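Local coordinates for protein oligogalacturonate-specific porin KdgM (Dickeya dadantii, PDB 4FQE) that forms a monomeric outer-membrane beta-barrel porin specific for oligogalacturonides and is required for full virulence of the bacterium, at residues G16-S24 against L33-Q41; S72-S81 against R92-N100. All coordinates share one frame; numbering follows the deposited sequence.

Contact 1 (G16-S24 against L33-Q41); sequences GHKDRLLIS and LSSEVKWAQ. With OCT (N-octane), chain B; C8E ((hydroxyethyloxy)tri(ethyloxy)octane), chain G.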
loop_
_atom_site.group_PDB
_atom_site.type_symbol
_atom_site.label_atom_id
_atom_site.label_comp_id
_atom_site.label_asym_id
_atom_site.label_seq_id
_atom_site.Cartn_x
_atom_site.Cartn_y
_atom_site.Cartn_z
ATOM N N GLY A 16 -13.123 1.362 16.522
ATOM C CA GLY A 16 -12.562 0.056 16.858
ATOM C C GLY A 16 -11.070 -0.045 16.550
ATOM O O GLY A 16 -10.275 0.826 16.913
ATOM N N HIS A 17 -10.688 -1.133 15.905
ATOM C CA HIS A 17 -9.322 -1.363 15.504
ATOM C C HIS A 17 -9.329 -2.297 14.355
ATOM O O HIS A 17 -10.313 -3.030 14.127
ATOM C CB HIS A 17 -8.496 -1.950 16.658
ATOM C CG HIS A 17 -8.969 -3.314 17.151
ATOM N ND1 HIS A 17 -8.403 -4.475 16.747
ATOM C CD2 HIS A 17 -9.937 -3.658 18.075
ATOM C CE1 HIS A 17 -9.004 -5.503 17.357
ATOM N NE2 HIS A 17 -9.937 -5.004 18.178
ATOM N N LYS A 18 -8.245 -2.265 13.599
ATOM C CA LYS A 18 -8.032 -3.200 12.498
ATOM C C LYS A 18 -6.643 -3.800 12.620
ATOM O O LYS A 18 -5.682 -3.109 13.037
ATOM C CB LYS A 18 -8.161 -2.505 11.134
ATOM C CG LYS A 18 -9.455 -1.728 10.889
ATOM C CD LYS A 18 -9.368 -0.986 9.549
ATOM C CE LYS A 18 -10.607 -0.157 9.204
ATOM N NZ LYS A 18 -10.812 -0.136 7.715
ATOM N N ASP A 19 -6.515 -5.070 12.257
ATOM C CA ASP A 19 -5.218 -5.705 12.123
ATOM C C ASP A 19 -5.088 -6.397 10.774
ATOM O O ASP A 19 -6.091 -6.805 10.152
ATOM C CB ASP A 19 -4.994 -6.730 13.234
ATOM C CG ASP A 19 -4.867 -6.091 14.605
ATOM O OD1 ASP A 19 -3.782 -5.627 14.985
ATOM O OD2 ASP A 19 -5.863 -6.060 15.343
ATOM N N ARG A 20 -3.854 -6.548 10.328
ATOM C CA ARG A 20 -3.606 -7.257 9.070
ATOM C C ARG A 20 -2.294 -8.018 9.070
ATOM O O ARG A 20 -1.341 -7.653 9.756
ATOM C CB ARG A 20 -3.646 -6.278 7.880
ATOM C CG ARG A 20 -2.438 -5.350 7.743
ATOM C CD ARG A 20 -1.280 -5.968 6.956
ATOM N NE ARG A 20 -0.245 -4.990 6.575
ATOM C CZ ARG A 20 -0.355 -4.069 5.628
ATOM N NH1 ARG A 20 -1.454 -3.953 4.890
ATOM N NH2 ARG A 20 0.664 -3.233 5.421
ATOM N N LEU A 21 -2.212 -9.057 8.246
ATOM C CA LEU A 21 -0.953 -9.689 7.978
ATOM C C LEU A 21 -0.835 -9.860 6.468
ATOM O O LEU A 21 -1.666 -10.529 5.896
ATOM C CB LEU A 21 -0.901 -11.064 8.615
ATOM C CG LEU A 21 0.523 -11.591 8.755
ATOM C CD1 LEU A 21 1.087 -10.855 9.964
ATOM C CD2 LEU A 21 0.594 -13.124 8.932
ATOM N N LEU A 22 0.216 -9.292 5.895
ATOM C CA LEU A 22 0.408 -9.187 4.428
ATOM C C LEU A 22 1.734 -9.817 4.098
ATOM O O LEU A 22 2.780 -9.375 4.582
ATOM C CB LEU A 22 0.379 -7.723 3.973
ATOM C CG LEU A 22 0.914 -7.351 2.566
ATOM C CD1 LEU A 22 0.072 -7.985 1.469
ATOM C CD2 LEU A 22 0.960 -5.821 2.432
ATOM N N ILE A 23 1.679 -10.869 3.276
ATOM C CA ILE A 23 2.850 -11.579 2.852
ATOM C C ILE A 23 3.033 -11.342 1.365
ATOM O O ILE A 23 2.086 -11.503 0.605
ATOM C CB ILE A 23 2.641 -13.103 3.082
ATOM C CG1 ILE A 23 2.143 -13.373 4.502
ATOM C CG2 ILE A 23 3.933 -13.857 2.826
ATOM C CD1 ILE A 23 1.535 -14.791 4.600
ATOM N N SER A 24 4.241 -11.005 0.944
ATOM C CA SER A 24 4.442 -10.696 -0.469
ATOM C C SER A 24 5.839 -10.966 -0.944
ATOM O O SER A 24 6.787 -11.128 -0.155
ATOM C CB SER A 24 4.028 -9.258 -0.728
ATOM O OG SER A 24 4.494 -8.412 0.234
ATOM N N LEU A 33 3.450 -11.162 -6.175
ATOM C CA LEU A 33 2.296 -11.846 -5.622
ATOM C C LEU A 33 2.214 -11.474 -4.164
ATOM O O LEU A 33 3.237 -11.487 -3.490
ATOM C CB LEU A 33 2.517 -13.359 -5.677
ATOM C CG LEU A 33 1.479 -14.295 -6.262
ATOM C CD1 LEU A 33 1.686 -15.661 -5.617
ATOM C CD2 LEU A 33 0.031 -13.824 -6.090
ATOM N N SER A 34 1.020 -11.194 -3.672
ATOM C CA SER A 34 0.833 -10.979 -2.242
ATOM C C SER A 34 -0.458 -11.609 -1.774
ATOM O O SER A 34 -1.360 -11.831 -2.573
ATOM C CB SER A 34 0.856 -9.482 -1.918
ATOM O OG SER A 34 -0.275 -8.802 -2.414
ATOM N N SER A 35 -0.529 -11.931 -0.475
ATOM C CA SER A 35 -1.770 -12.433 0.103
ATOM C C SER A 35 -1.911 -11.724 1.468
ATOM O O SER A 35 -0.930 -11.556 2.162
ATOM C CB SER A 35 -1.681 -13.968 0.247
ATOM O OG SER A 35 -2.905 -14.533 0.690
ATOM N N GLU A 36 -3.100 -11.242 1.791
ATOM C CA GLU A 36 -3.293 -10.480 3.017
ATOM C C GLU A 36 -4.524 -11.016 3.728
ATOM O O GLU A 36 -5.539 -11.267 3.085
ATOM C CB GLU A 36 -3.463 -8.996 2.730
ATOM C CG GLU A 36 -3.587 -8.153 3.978
ATOM C CD GLU A 36 -3.547 -6.654 3.711
ATOM O OE1 GLU A 36 -3.569 -6.218 2.521
ATOM O OE2 GLU A 36 -3.510 -5.887 4.722
ATOM N N VAL A 37 -4.419 -11.194 5.041
ATOM C CA VAL A 37 -5.563 -11.515 5.866
ATOM C C VAL A 37 -5.789 -10.329 6.794
ATOM O O VAL A 37 -4.824 -9.720 7.263
ATOM C CB VAL A 37 -5.368 -12.842 6.629
ATOM C CG1 VAL A 37 -5.193 -13.965 5.627
ATOM C CG2 VAL A 37 -4.207 -12.793 7.620
ATOM N N LYS A 38 -7.055 -9.969 6.981
ATOM C CA LYS A 38 -7.432 -8.762 7.697
ATOM C C LYS A 38 -8.516 -9.129 8.672
ATOM O O LYS A 38 -9.380 -9.926 8.341
ATOM C CB LYS A 38 -7.973 -7.699 6.718
ATOM C CG LYS A 38 -7.118 -7.447 5.488
ATOM C CD LYS A 38 -7.794 -6.475 4.503
ATOM C CE LYS A 38 -6.918 -6.207 3.305
ATOM N NZ LYS A 38 -7.565 -5.380 2.244
ATOM N N TRP A 39 -8.444 -8.562 9.875
ATOM C CA TRP A 39 -9.512 -8.663 10.849
ATOM C C TRP A 39 -9.688 -7.378 11.635
ATOM O O TRP A 39 -8.711 -6.645 11.879
ATOM C CB TRP A 39 -9.272 -9.863 11.756
ATOM C CG TRP A 39 -8.032 -9.851 12.625
ATOM C CD1 TRP A 39 -7.967 -9.649 14.007
ATOM C CD2 TRP A 39 -6.648 -10.142 12.223
ATOM N NE1 TRP A 39 -6.675 -9.753 14.461
ATOM C CE2 TRP A 39 -5.835 -10.056 13.447
ATOM C CE3 TRP A 39 -6.020 -10.436 11.025
ATOM C CZ2 TRP A 39 -4.461 -10.246 13.435
ATOM C CZ3 TRP A 39 -4.635 -10.637 11.030
ATOM C CH2 TRP A 39 -3.873 -10.526 12.205
ATOM N N ALA A 40 -10.932 -7.075 12.005
ATOM C CA ALA A 40 -11.306 -5.775 12.547
ATOM C C ALA A 40 -12.465 -5.922 13.506
ATOM O O ALA A 40 -13.332 -6.797 13.325
ATOM C CB ALA A 40 -11.664 -4.801 11.437
ATOM N N GLN A 41 -12.502 -5.071 14.529
ATOM C CA GLN A 41 -13.556 -5.147 15.554
ATOM C C GLN A 41 -14.163 -3.777 15.790
ATOM O O GLN A 41 -13.421 -2.787 15.869
ATOM C CB GLN A 41 -12.988 -5.701 16.870
ATOM C CG GLN A 41 -12.827 -7.227 16.907
ATOM C CD GLN A 41 -12.764 -7.813 18.318
ATOM O OE1 GLN A 41 -13.695 -7.660 19.124
ATOM N NE2 GLN A 41 -11.666 -8.512 18.617
HETATM C C1 OCT B . -2.087 -17.232 -2.862
HETATM C C2 OCT B . -0.981 -16.199 -3.017
HETATM C C3 OCT B . 0.095 -16.381 -1.942
HETATM C C4 OCT B . 1.146 -15.262 -1.917
HETATM C C5 OCT B . 2.396 -15.653 -1.132
HETATM C C6 OCT B . 3.563 -14.696 -1.397
HETATM C C7 OCT B . 4.883 -15.445 -1.512
HETATM C C8 OCT B . 5.026 -16.061 -2.884
HETATM C C1 C8E G . 3.558 -11.721 11.196
HETATM C C2 C8E G . 4.293 -10.811 12.153
HETATM C C3 C8E G . 5.298 -9.895 11.451
HETATM C C4 C8E G . 6.391 -10.675 10.727
HETATM C C5 C8E G . 7.291 -11.480 11.668
HETATM C C6 C8E G . 7.219 -12.991 11.436
HETATM C C7 C8E G . 8.500 -13.522 10.803
HETATM C C8 C8E G . 8.693 -15.018 11.064
HETATM O O9 C8E G . 10.071 -15.389 11.018
HETATM C C10 C8E G . 10.728 -15.034 12.234
HETATM C C11 C8E G . 12.183 -15.423 12.288
HETATM O O12 C8E G . 12.877 -14.507 13.149
HETATM C C13 C8E G . 12.363 -14.384 14.500
HETATM C C14 C8E G . 13.126 -15.260 15.479
HETATM O O15 C8E G . 12.488 -15.157 16.771
HETATM C C16 C8E G . 11.314 -15.954 16.926
HETATM C C17 C8E G . 10.104 -15.178 17.376
HETATM O O18 C8E G . 8.941 -15.948 17.054
HETATM C C19 C8E G . 7.820 -15.190 16.627
HETATM C C20 C8E G . 7.526 -15.486 15.170
HETATM O O21 C8E G . 6.113 -15.372 14.955
#
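Asp19 and Trp39, Leu21 and Val37, and Ile23 and Ser35 form the hydrogen-bonded pairs of an antiparallel ladder between strands 18-26 and 31-40, an edge-to-edge contact in the barrel wall. The short strand axes run at 167° and come within 4.7 Å. The ladder reaches past Asp19 to the backbones of His17 and Gln41, where Gln41 N donates to His17 O at 3.0 Å.

On the outer surface the Trp39 indole lies back over strand 18-26. With its CG held between the backbone N and the carbonyl carbon (chi1 63°), the ring meets Asp19 CB with one face, a CH-pi contact of 3.8 Å to the centroid of the six-membered ring. The Asp19 carboxylate is turned to strand 2-9, where OD1 bonds to Tyr5 and His7.

Side chains alternate along both strands of this twelve-stranded barrel: Arg20, Glu36 and Lys38 turn to the channel, Leu21, Ile23, Val37 and Trp39 outward, with Asp19 a charged exception on the outer face. On the channel face Glu36 extends across to Arg20, whose chain bends at chi2 (86°). Arg20 NH1 donates to Glu36 OE2 at 2.8 Å in a salt bridge, close to the guanidinium plane but from above the carboxylate plane, while NH2 pairs with Asp4. On the outer face n-octane runs past Ser35, its C3 lying 3.7 Å from Ser35 CB.

Contact 2 (S72-S81 against R92-N100); sequences SVFSIEPGFS and RPYLRGRAN. With C8E ((hydroxyethyloxy)tri(ethyloxy)octane), chain H; C8E ((hydroxyethyloxy)tri(ethyloxy)octane), chain E.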
loop_
_atom_site.group_PDB
_atom_site.type_symbol
_atom_site.label_atom_id
_atom_site.label_comp_id
_atom_site.label_asym_id
_atom_site.label_seq_id
_atom_site.Cartn_x
_atom_site.Cartn_y
_atom_site.Cartn_z
ATOM N N SER A 72 16.017 3.073 -15.749
ATOM C CA SER A 72 16.252 3.346 -14.321
ATOM C C SER A 72 15.317 4.388 -13.676
ATOM O O SER A 72 15.194 4.461 -12.442
ATOM C CB SER A 72 17.715 3.760 -14.106
ATOM O OG SER A 72 18.011 5.010 -14.703
ATOM N N VAL A 73 14.640 5.173 -14.503
ATOM C CA VAL A 73 13.724 6.179 -14.023
ATOM C C VAL A 73 12.257 5.760 -14.052
ATOM O O VAL A 73 11.579 5.866 -13.035
ATOM C CB VAL A 73 13.890 7.485 -14.823
ATOM C CG1 VAL A 73 12.919 8.542 -14.323
ATOM C CG2 VAL A 73 15.340 8.000 -14.726
ATOM N N PHE A 74 11.750 5.319 -15.211
ATOM C CA PHE A 74 10.294 5.103 -15.377
ATOM C C PHE A 74 9.947 3.611 -15.347
ATOM O O PHE A 74 10.659 2.796 -15.927
ATOM C CB PHE A 74 9.781 5.724 -16.704
ATOM C CG PHE A 74 9.869 7.225 -16.755
ATOM C CD1 PHE A 74 9.151 8.012 -15.846
ATOM C CD2 PHE A 74 10.699 7.867 -17.681
ATOM C CE1 PHE A 74 9.241 9.394 -15.886
ATOM C CE2 PHE A 74 10.802 9.243 -17.704
ATOM C CZ PHE A 74 10.067 10.008 -16.820
ATOM N N SER A 75 8.856 3.264 -14.663
ATOM C CA SER A 75 8.317 1.918 -14.696
ATOM C C SER A 75 6.780 1.962 -14.682
ATOM O O SER A 75 6.183 2.944 -14.277
ATOM C CB SER A 75 8.848 1.096 -13.510
ATOM O OG SER A 75 8.432 1.662 -12.283
ATOM N N ILE A 76 6.155 0.911 -15.187
ATOM C CA ILE A 76 4.711 0.777 -15.130
ATOM C C ILE A 76 4.366 -0.615 -14.610
ATOM O O ILE A 76 5.031 -1.601 -14.977
ATOM C CB ILE A 76 4.054 1.008 -16.495
ATOM C CG1 ILE A 76 4.650 0.065 -17.539
ATOM C CG2 ILE A 76 4.230 2.459 -16.906
ATOM C CD1 ILE A 76 3.924 0.114 -18.849
ATOM N N GLU A 77 3.346 -0.670 -13.736
ATOM C CA GLU A 77 2.922 -1.886 -13.014
ATOM C C GLU A 77 1.415 -2.120 -13.138
ATOM O O GLU A 77 0.645 -1.500 -12.423
ATOM C CB GLU A 77 3.294 -1.784 -11.526
ATOM C CG GLU A 77 2.826 -2.973 -10.664
ATOM C CD GLU A 77 3.045 -2.746 -9.171
ATOM O OE1 GLU A 77 2.655 -3.613 -8.377
ATOM O OE2 GLU A 77 3.591 -1.706 -8.767
ATOM N N PRO A 78 0.981 -3.005 -14.061
ATOM C CA PRO A 78 -0.424 -3.383 -14.083
ATOM C C PRO A 78 -0.637 -4.432 -13.015
ATOM O O PRO A 78 0.275 -5.199 -12.731
ATOM C CB PRO A 78 -0.622 -3.971 -15.475
ATOM C CG PRO A 78 0.730 -4.384 -15.927
ATOM C CD PRO A 78 1.686 -3.438 -15.277
ATOM N N GLY A 79 -1.802 -4.450 -12.400
ATOM C CA GLY A 79 -2.014 -5.370 -11.304
ATOM C C GLY A 79 -3.444 -5.793 -11.282
ATOM O O GLY A 79 -4.301 -5.109 -11.800
ATOM N N PHE A 80 -3.657 -6.927 -10.642
ATOM C CA PHE A 80 -4.940 -7.606 -10.522
ATOM C C PHE A 80 -5.113 -7.915 -9.045
ATOM O O PHE A 80 -4.223 -8.490 -8.453
ATOM C CB PHE A 80 -4.868 -8.923 -11.294
ATOM C CG PHE A 80 -6.089 -9.770 -11.157
ATOM C CD1 PHE A 80 -7.186 -9.564 -11.965
ATOM C CD2 PHE A 80 -6.147 -10.774 -10.202
ATOM C CE1 PHE A 80 -8.314 -10.356 -11.824
ATOM C CE2 PHE A 80 -7.279 -11.564 -10.055
ATOM C CZ PHE A 80 -8.364 -11.330 -10.869
ATOM N N SER A 81 -6.266 -7.594 -8.469
ATOM C CA SER A 81 -6.544 -7.962 -7.070
ATOM C C SER A 81 -8.009 -8.309 -6.846
ATOM O O SER A 81 -8.903 -7.777 -7.499
ATOM C CB SER A 81 -6.110 -6.894 -6.093
ATOM O OG SER A 81 -6.684 -5.632 -6.344
ATOM N N ARG A 92 -10.370 -5.186 -7.930
ATOM C CA ARG A 92 -9.688 -3.903 -8.065
ATOM C C ARG A 92 -8.425 -4.112 -8.869
ATOM O O ARG A 92 -7.361 -4.336 -8.293
ATOM C CB ARG A 92 -9.385 -3.338 -6.674
ATOM C CG ARG A 92 -10.609 -3.210 -5.781
ATOM C CD ARG A 92 -10.326 -2.402 -4.528
ATOM N NE ARG A 92 -9.449 -3.101 -3.593
ATOM C CZ ARG A 92 -8.946 -2.571 -2.476
ATOM N NH1 ARG A 92 -9.193 -1.309 -2.156
ATOM N NH2 ARG A 92 -8.169 -3.295 -1.671
ATOM N N PRO A 93 -8.528 -4.070 -10.205
ATOM C CA PRO A 93 -7.324 -4.077 -11.016
ATOM C C PRO A 93 -6.674 -2.700 -10.897
ATOM O O PRO A 93 -7.328 -1.775 -10.451
ATOM C CB PRO A 93 -7.856 -4.262 -12.439
ATOM C CG PRO A 93 -9.160 -3.579 -12.415
ATOM C CD PRO A 93 -9.720 -3.773 -11.013
ATOM N N TYR A 94 -5.408 -2.566 -11.254
ATOM C CA TYR A 94 -4.780 -1.245 -11.187
ATOM C C TYR A 94 -3.641 -1.060 -12.148
ATOM O O TYR A 94 -3.118 -2.026 -12.670
ATOM C CB TYR A 94 -4.292 -0.962 -9.768
ATOM C CG TYR A 94 -3.158 -1.839 -9.270
ATOM C CD1 TYR A 94 -3.408 -2.967 -8.469
ATOM C CD2 TYR A 94 -1.834 -1.544 -9.582
ATOM C CE1 TYR A 94 -2.362 -3.748 -7.980
ATOM C CE2 TYR A 94 -0.796 -2.337 -9.117
ATOM C CZ TYR A 94 -1.064 -3.433 -8.309
ATOM O OH TYR A 94 -0.032 -4.222 -7.869
ATOM N N LEU A 95 -3.278 0.196 -12.367
ATOM C CA LEU A 95 -2.066 0.573 -13.097
ATOM C C LEU A 95 -1.305 1.616 -12.256
ATOM O O LEU A 95 -1.849 2.657 -11.921
ATOM C CB LEU A 95 -2.419 1.165 -14.455
ATOM C CG LEU A 95 -1.264 1.414 -15.446
ATOM C CD1 LEU A 95 -0.516 0.121 -15.758
ATOM C CD2 LEU A 95 -1.771 2.038 -16.761
ATOM N N ARG A 96 -0.065 1.303 -11.902
ATOM C CA ARG A 96 0.779 2.218 -11.133
ATOM C C ARG A 96 1.997 2.622 -11.972
ATOM O O ARG A 96 2.759 1.778 -12.415
ATOM C CB ARG A 96 1.231 1.576 -9.808
ATOM C CG ARG A 96 2.174 2.459 -8.988
ATOM C CD ARG A 96 2.241 2.082 -7.505
ATOM N NE ARG A 96 2.129 0.631 -7.329
ATOM C CZ ARG A 96 1.679 0.016 -6.234
ATOM N NH1 ARG A 96 1.619 -1.308 -6.208
ATOM N NH2 ARG A 96 1.279 0.705 -5.169
ATOM N N GLY A 97 2.170 3.911 -12.186
ATOM C CA GLY A 97 3.391 4.428 -12.785
ATOM C C GLY A 97 4.326 4.952 -11.743
ATOM O O GLY A 97 3.881 5.570 -10.764
ATOM N N ARG A 98 5.620 4.730 -11.945
ATOM C CA ARG A 98 6.635 5.202 -11.017
ATOM C C ARG A 98 7.764 5.938 -11.732
ATOM O O ARG A 98 8.231 5.504 -12.789
ATOM C CB ARG A 98 7.205 4.033 -10.210
ATOM C CG ARG A 98 8.306 4.437 -9.246
ATOM C CD ARG A 98 8.880 3.254 -8.479
ATOM N NE ARG A 98 9.898 3.712 -7.530
ATOM C CZ ARG A 98 10.670 2.924 -6.777
ATOM N NH1 ARG A 98 10.588 1.584 -6.839
ATOM N NH2 ARG A 98 11.549 3.484 -5.962
ATOM N N ALA A 99 8.198 7.060 -11.151
ATOM C CA ALA A 99 9.379 7.787 -11.635
ATOM C C ALA A 99 10.381 7.968 -10.502
ATOM O O ALA A 99 10.049 8.570 -9.496
ATOM C CB ALA A 99 8.973 9.145 -12.190
ATOM N N ASN A 100 11.571 7.399 -10.647
ATOM C CA ASN A 100 12.689 7.741 -9.767
ATOM C C ASN A 100 13.317 9.069 -10.142
ATOM O O ASN A 100 14.114 9.162 -11.084
ATOM C CB ASN A 100 13.729 6.637 -9.753
ATOM C CG ASN A 100 13.135 5.322 -9.360
ATOM O OD1 ASN A 100 12.472 5.223 -8.335
ATOM N ND2 ASN A 100 13.336 4.303 -10.181
HETATM C C1 C8E H . -6.937 -0.112 -13.952
HETATM C C2 C8E H . -7.315 -0.749 -15.264
HETATM C C3 C8E H . -6.084 -0.803 -16.156
HETATM C C4 C8E H . -4.986 -1.663 -15.544
HETATM C C5 C8E H . -4.771 -2.955 -16.306
HETATM C C6 C8E H . -5.782 -3.995 -15.848
HETATM C C7 C8E H . -5.160 -5.035 -14.929
HETATM C C8 C8E H . -6.095 -6.228 -14.738
HETATM O O9 C8E H . -5.806 -7.241 -15.706
HETATM C C10 C8E H . -6.675 -8.376 -15.627
HETATM C C11 C8E H . -5.879 -9.648 -15.926
HETATM O O12 C8E H . -5.528 -10.347 -14.732
HETATM C C13 C8E H . -4.391 -11.209 -14.854
HETATM C C14 C8E H . -3.102 -10.442 -14.545
HETATM O O15 C8E H . -2.271 -11.116 -13.588
HETATM C C16 C8E H . -0.858 -11.078 -13.865
HETATM C C17 C8E H . -0.201 -9.768 -13.446
HETATM O O18 C8E H . -0.166 -8.857 -14.553
HETATM C C19 C8E H . -1.058 -7.753 -14.423
HETATM C C20 C8E H . -1.883 -7.575 -15.690
HETATM O O21 C8E H . -3.269 -7.411 -15.375
HETATM C C1 C8E E . 1.489 6.541 -14.606
HETATM C C2 C8E E . 0.469 5.812 -15.459
HETATM C C3 C8E E . -0.694 5.263 -14.638
HETATM C C4 C8E E . -1.441 6.367 -13.903
HETATM C C5 C8E E . -2.941 6.352 -14.173
HETATM C C6 C8E E . -3.268 6.746 -15.621
HETATM C C7 C8E E . -4.515 7.623 -15.822
HETATM C C8 C8E E . -5.131 8.263 -14.578
HETATM O O9 C8E E . -6.315 9.000 -14.901
HETATM C C10 C8E E . -6.906 9.676 -13.784
HETATM C C11 C8E E . -8.425 9.530 -13.769
HETATM O O12 C8E E . -9.017 10.687 -13.157
HETATM C C13 C8E E . -9.296 11.739 -14.093
HETATM C C14 C8E E . -9.215 13.128 -13.454
HETATM O O15 C8E E . -8.060 13.260 -12.608
HETATM C C16 C8E E . -8.364 13.969 -11.402
HETATM C C17 C8E E . -7.106 14.247 -10.572
HETATM O O18 C8E E . -7.456 14.497 -9.203
HETATM C C19 C8E E . -8.191 15.708 -8.996
HETATM C C20 C8E E . -9.673 15.394 -8.786
HETATM O O21 C8E E . -10.516 16.078 -9.723
HETATM O O HOH W 1 5.712 1.053 -11.815
HETATM O O HOH W 2 -9.093 -6.015 -4.260
#
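Glu77 is fully extended, CG anti to the backbone N (chi1 177°), whereas Tyr94 holds CG between its backbone N and carbonyl carbon (chi1 66°); these torsions bring the carboxylate to the phenol on the channel face. The two residues belong to neighbouring strands of a beta hairpin, 74-85 and 90-100, in the closed antiparallel barrel, where Glu77 forms a hydrogen-bonded pair with Arg96 and Gly79 one with Tyr94.

The tyrosine ring leans over strand 74-85 and lays one face on Gly79, whose CA sits 3.7 Å from the ring centroid and nearly over its centre, a CH-pi contact. From there the hydroxyl donates to Glu77 OE1 at 2.8 Å, from above the carboxylate plane.

Arg96 lies alongside Glu77 and grips it side-on, a bend at chi3 (35°) turning the guanidinium edge to the acid. Its NE meets Glu77 OE2 at 3.1 Å, and NH1 donates to the same oxygen from the same face, adding a weak bond to OE1. Arg26 also forms a salt bridge with OE1, so two arginines and a tyrosine hold this buried carboxylate, which would be expected to stay ionised.

On the outer face Leu95 CD1 packs beside Pro78, and detergent chains cover the strands; one brings its C1 to 3.4 Å from Gly97 CA. Near the start of strand 74-85, at the end away from the hairpin turn, a water bridges Ser75 OG and Arg96 O. Asn100 closes the ladder there: its ND2 donates to Ser72 O at 2.9 Å, the acceptor lying close to the amide plane.

Contact 1 and contact 2 are successive hairpins of one barrel wall, the first complete before the second begins, with strand 57-69 lying between them in the sheet. Their centres are 22 Å apart on opposite sides of the chain's centre, yet their nearest atoms approach to about 4 Å without touching. Charges connect them through the channel interior: Glu83, on strand 74-85, forms a salt bridge with Lys38 of contact 1, while Glu61 takes Arg92 of contact 2 in another. Outside, n-octane lies against Leu33 and Ser35 of contact 1 and detergent along contact 2. The arginines and lysines on the inner face, among them Arg20, Lys38, Arg92 and Arg96, are consistent with passage of anionic oligogalacturonides.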